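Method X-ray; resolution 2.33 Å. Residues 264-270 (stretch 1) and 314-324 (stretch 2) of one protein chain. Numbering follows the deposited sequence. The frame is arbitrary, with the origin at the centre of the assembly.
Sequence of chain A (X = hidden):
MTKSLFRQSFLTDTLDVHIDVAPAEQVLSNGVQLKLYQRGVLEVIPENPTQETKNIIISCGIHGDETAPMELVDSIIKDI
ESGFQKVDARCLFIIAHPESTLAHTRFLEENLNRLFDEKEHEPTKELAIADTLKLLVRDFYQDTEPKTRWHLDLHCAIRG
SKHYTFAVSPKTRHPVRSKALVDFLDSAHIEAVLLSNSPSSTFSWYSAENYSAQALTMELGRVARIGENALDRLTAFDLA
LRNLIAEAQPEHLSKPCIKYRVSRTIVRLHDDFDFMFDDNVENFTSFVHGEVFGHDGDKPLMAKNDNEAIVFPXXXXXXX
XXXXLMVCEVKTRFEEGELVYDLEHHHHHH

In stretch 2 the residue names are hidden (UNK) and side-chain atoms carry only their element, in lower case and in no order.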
# COMPACT_ATOMS: atom_id res chain seq x y z
N ARG A 264 -14.00 -0.38 -16.45
CA ARG A 264 -15.30 -0.28 -15.81
C ARG A 264 -15.31 -0.99 -14.47
O ARG A 264 -14.46 -1.84 -14.18
CB ARG A 264 -16.40 -0.83 -16.73
CG ARG A 264 -16.21 -2.24 -17.22
CD ARG A 264 -16.98 -2.44 -18.52
NE ARG A 264 -16.88 -3.80 -19.03
CZ ARG A 264 -17.54 -4.83 -18.52
NH1 ARG A 264 -18.35 -4.66 -17.48
NH2 ARG A 264 -17.37 -6.04 -19.03
N THR A 265 -16.27 -0.60 -13.63
CA THR A 265 -16.40 -1.17 -12.30
C THR A 265 -17.64 -2.07 -12.25
O THR A 265 -18.73 -1.66 -12.67
CB THR A 265 -16.51 -0.04 -11.24
OG1 THR A 265 -16.55 -0.60 -9.92
CG2 THR A 265 -17.75 0.79 -11.47
N ILE A 266 -17.47 -3.30 -11.76
CA ILE A 266 -18.56 -4.26 -11.67
C ILE A 266 -19.27 -4.19 -10.31
O ILE A 266 -18.63 -4.31 -9.27
CB ILE A 266 -18.04 -5.71 -11.87
CG1 ILE A 266 -17.28 -5.82 -13.20
CG2 ILE A 266 -19.20 -6.70 -11.83
CD1 ILE A 266 -18.09 -5.41 -14.42
N VAL A 267 -20.58 -4.01 -10.33
CA VAL A 267 -21.36 -3.92 -9.10
C VAL A 267 -22.42 -5.03 -9.01
O VAL A 267 -23.19 -5.22 -9.95
CB VAL A 267 -22.08 -2.56 -8.99
CG1 VAL A 267 -22.77 -2.44 -7.63
CG2 VAL A 267 -21.08 -1.42 -9.19
N ARG A 268 -22.45 -5.74 -7.89
CA ARG A 268 -23.42 -6.82 -7.68
C ARG A 268 -24.84 -6.27 -7.50
O ARG A 268 -25.12 -5.54 -6.54
CB ARG A 268 -23.03 -7.65 -6.46
CG ARG A 268 -23.97 -8.82 -6.16
CD ARG A 268 -23.44 -9.65 -5.00
NE ARG A 268 -24.22 -10.86 -4.74
CZ ARG A 268 -23.82 -11.83 -3.92
NH1 ARG A 268 -22.65 -11.75 -3.29
NH2 ARG A 268 -24.58 -12.91 -3.73
N LEU A 269 -25.72 -6.62 -8.43
CA LEU A 269 -27.10 -6.17 -8.40
C LEU A 269 -28.08 -7.17 -7.78
O LEU A 269 -29.03 -6.77 -7.11
CB LEU A 269 -27.57 -5.84 -9.83
CG LEU A 269 -27.62 -4.37 -10.24
CD1 LEU A 269 -28.75 -3.67 -9.49
CD2 LEU A 269 -26.28 -3.69 -9.98
N HIS A 270 -27.85 -8.46 -8.01
CA HIS A 270 -28.74 -9.48 -7.47
C HIS A 270 -28.05 -10.48 -6.56
O HIS A 270 -26.82 -10.52 -6.47
CB HIS A 270 -29.42 -10.23 -8.62
CG HIS A 270 -30.03 -9.34 -9.66
ND1 HIS A 270 -29.27 -8.61 -10.54
CD2 HIS A 270 -31.32 -9.05 -9.94
CE1 HIS A 270 -30.07 -7.91 -11.33
NE2 HIS A 270 -31.32 -8.16 -10.99
N UNK A 314 -14.28 -10.54 -6.28
CA UNK A 314 -14.81 -10.99 -4.99
C UNK A 314 -16.31 -11.25 -5.12
O UNK A 314 -17.11 -10.31 -5.15
o UNK A 314 -15.73 -11.20 -2.24
c UNK A 314 -14.56 -9.93 -3.91
c UNK A 314 -14.76 -10.47 -2.51
n UNK A 314 -13.86 -10.12 -1.60
N UNK A 315 -16.69 -12.52 -5.18
CA UNK A 315 -18.08 -12.92 -5.33
C UNK A 315 -18.88 -12.87 -4.02
O UNK A 315 -20.11 -12.95 -4.04
n UNK A 315 -17.01 -19.44 -3.35
n UNK A 315 -18.82 -18.12 -3.83
c UNK A 315 -17.36 -16.71 -5.78
c UNK A 315 -17.55 -15.42 -5.01
c UNK A 315 -18.16 -14.34 -5.90
c UNK A 315 -17.56 -18.45 -4.05
n UNK A 315 -16.84 -17.80 -4.97
N UNK A 316 -18.19 -12.73 -2.90
CA UNK A 316 -18.85 -12.68 -1.60
C UNK A 316 -19.30 -11.27 -1.25
O UNK A 316 -20.08 -11.06 -0.32
c UNK A 316 -17.42 -14.60 -0.79
c UNK A 316 -17.92 -13.22 -0.52
c UNK A 316 -15.99 -16.15 -1.42
c UNK A 316 -18.03 -15.80 -0.69
n UNK A 316 -16.15 -14.85 -1.25
n UNK A 316 -17.12 -16.76 -1.08
N UNK A 317 -18.81 -10.30 -2.02
CA UNK A 317 -19.14 -8.90 -1.83
C UNK A 317 -20.64 -8.71 -1.65
O UNK A 317 -21.44 -9.18 -2.46
c UNK A 317 -17.15 -7.84 -2.90
c UNK A 317 -19.36 -6.74 -3.08
c UNK A 317 -18.65 -8.07 -3.02
N UNK A 318 -21.03 -8.02 -0.59
CA UNK A 318 -22.44 -7.78 -0.31
C UNK A 318 -23.13 -7.08 -1.47
O UNK A 318 -22.48 -6.48 -2.33
c UNK A 318 -22.59 -6.94 0.96
N UNK A 319 -24.45 -7.16 -1.49
CA UNK A 319 -25.26 -6.55 -2.54
C UNK A 319 -25.00 -5.04 -2.65
O UNK A 319 -24.87 -4.36 -1.64
c UNK A 319 -27.52 -7.11 -4.66
c UNK A 319 -27.60 -6.25 -3.42
c UNK A 319 -26.77 -6.78 -2.26
c UNK A 319 -27.16 -6.12 -0.94
N UNK A 320 -24.93 -4.54 -3.87
CA UNK A 320 -24.71 -3.12 -4.07
C UNK A 320 -23.27 -2.63 -4.04
O UNK A 320 -23.01 -1.50 -4.44
N UNK A 321 -22.35 -3.46 -3.56
CA UNK A 321 -20.94 -3.09 -3.51
C UNK A 321 -20.25 -3.58 -4.79
O UNK A 321 -20.85 -4.30 -5.58
n UNK A 321 -21.74 -1.05 -0.66
c UNK A 321 -20.83 -3.28 -0.96
o UNK A 321 -19.51 -1.31 -0.61
c UNK A 321 -20.27 -3.73 -2.29
c UNK A 321 -20.64 -1.79 -0.72
N UNK A 322 -18.99 -3.19 -5.00
CA UNK A 322 -18.30 -3.62 -6.21
C UNK A 322 -17.72 -5.01 -6.06
O UNK A 322 -17.13 -5.34 -5.02
c UNK A 322 -15.86 -2.78 -5.93
c UNK A 322 -14.83 -1.97 -6.71
n UNK A 322 -13.24 -4.24 -6.14
c UNK A 322 -12.77 -3.03 -5.84
n UNK A 322 -11.57 -2.89 -5.30
n UNK A 322 -13.50 -1.95 -6.10
c UNK A 322 -17.21 -2.63 -6.61
N UNK A 323 -17.89 -5.82 -7.10
CA UNK A 323 -17.40 -7.19 -7.10
C UNK A 323 -16.10 -7.35 -7.88
O UNK A 323 -15.39 -8.34 -7.71
c UNK A 323 -18.46 -8.11 -7.69
N UNK A 324 -15.79 -6.38 -8.72
CA UNK A 324 -14.56 -6.45 -9.52
C UNK A 324 -14.24 -5.17 -10.28
O UNK A 324 -15.06 -4.27 -10.43
c UNK A 324 -14.65 -7.62 -10.50

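Position 314 carries two carbons, the second bearing one oxygen and one nitrogen: a short amide, Asn-314. It lies out of reach of stretch 1 and works inside its own segment, where OD1 accepts from the backbone N of position 316 at 3.0 Å and, weakly, from the N of position 317 at 3.2 Å, bracing the loop that follows.

Position 315 has three carbons, a nitrogen, then a carbon with two more nitrogens, so it is Arg-315. Its CA-to-CB bond points away from stretch 1, and its side chain is hydrogen-bonded elsewhere in the structure. Position 316 has one carbon leading to a five-membered ring of three carbons and two nitrogens, which makes it His-316; its CA-to-CB bond also points away from stretch 1.

Position 317 has one carbon carrying two others, which marks it as Val-317. Its CA-to-CB bond points sideways, but its backbone matters: Arg-268 NH1 donates to Val-317 O at 3.0 Å, with the carbonyl near the plane of the guanidinium. Arg-315 O lies 2.9 Å from Arg-268 NH1, yet the angle is too poor for a hydrogen bond.

Position 318 shows a single carbon directed away from stretch 1, hence Ala-318, which opens a type II turn ending at position 321. Position 319 has four carbons, forked at the first, with one arm two carbons long: Ile-319. That long arm reaches back over stretch 1, bringing CD1 to 4.2 Å from Arg-268 CG. Its CD1 is modelled too close to Leu-269 O, so that approach is no guide to packing.

Position 320 has no side-chain atoms and is Gly-320. With phi/psi of 85/-14, a CB would jam against the preceding carbonyl oxygen, so the turn itself calls for glycine. Gly-320 N donates to Arg-268 O at 2.9 Å.

Position 321 has three carbons, the third with one oxygen and one nitrogen, and is Gln-321. The CA-to-CB bond points away, while the backbone pairs: Arg-268 N donates to Gln-321 O at 3.2 Å.

Position 322 repeats the pattern of three carbons, a nitrogen and a carbon with two nitrogens, and is Arg-322. It leaves the sheet on the same face as Val-267, and its CD passes 3.9 Å from Thr-265 OG1 before the end leads away. Position 323 has one carbon, Ala-323; its N donates to Ile-266 O at 2.7 Å, and its CB sits 4.4 Å from Ile-266 CG2. Position 324 also has one carbon, Ala-324, on the same sheet face as Ile-266. Its CB lies 4.1 Å from Ile-266 CB, and its O accepts from Ile-266 N at 2.9 Å.

The contact is built mainly on backbone. Antiparallel pairing shifts by one at a bulge between Ile-266 and Val-267, and Arg-268 continues the hydrogen bonding past the strand into the turn. Ala-323 and Ala-324 are both buried, while the extended Arg-268, whose NE bonds to His-270 O, ties down the loop through NH1 to Val-317 O. The rule is to pair the main chains, then let one long donor hold the loop just ahead of the turn.

Stretch 2, residues 314-324: NRHVAIGQRAA
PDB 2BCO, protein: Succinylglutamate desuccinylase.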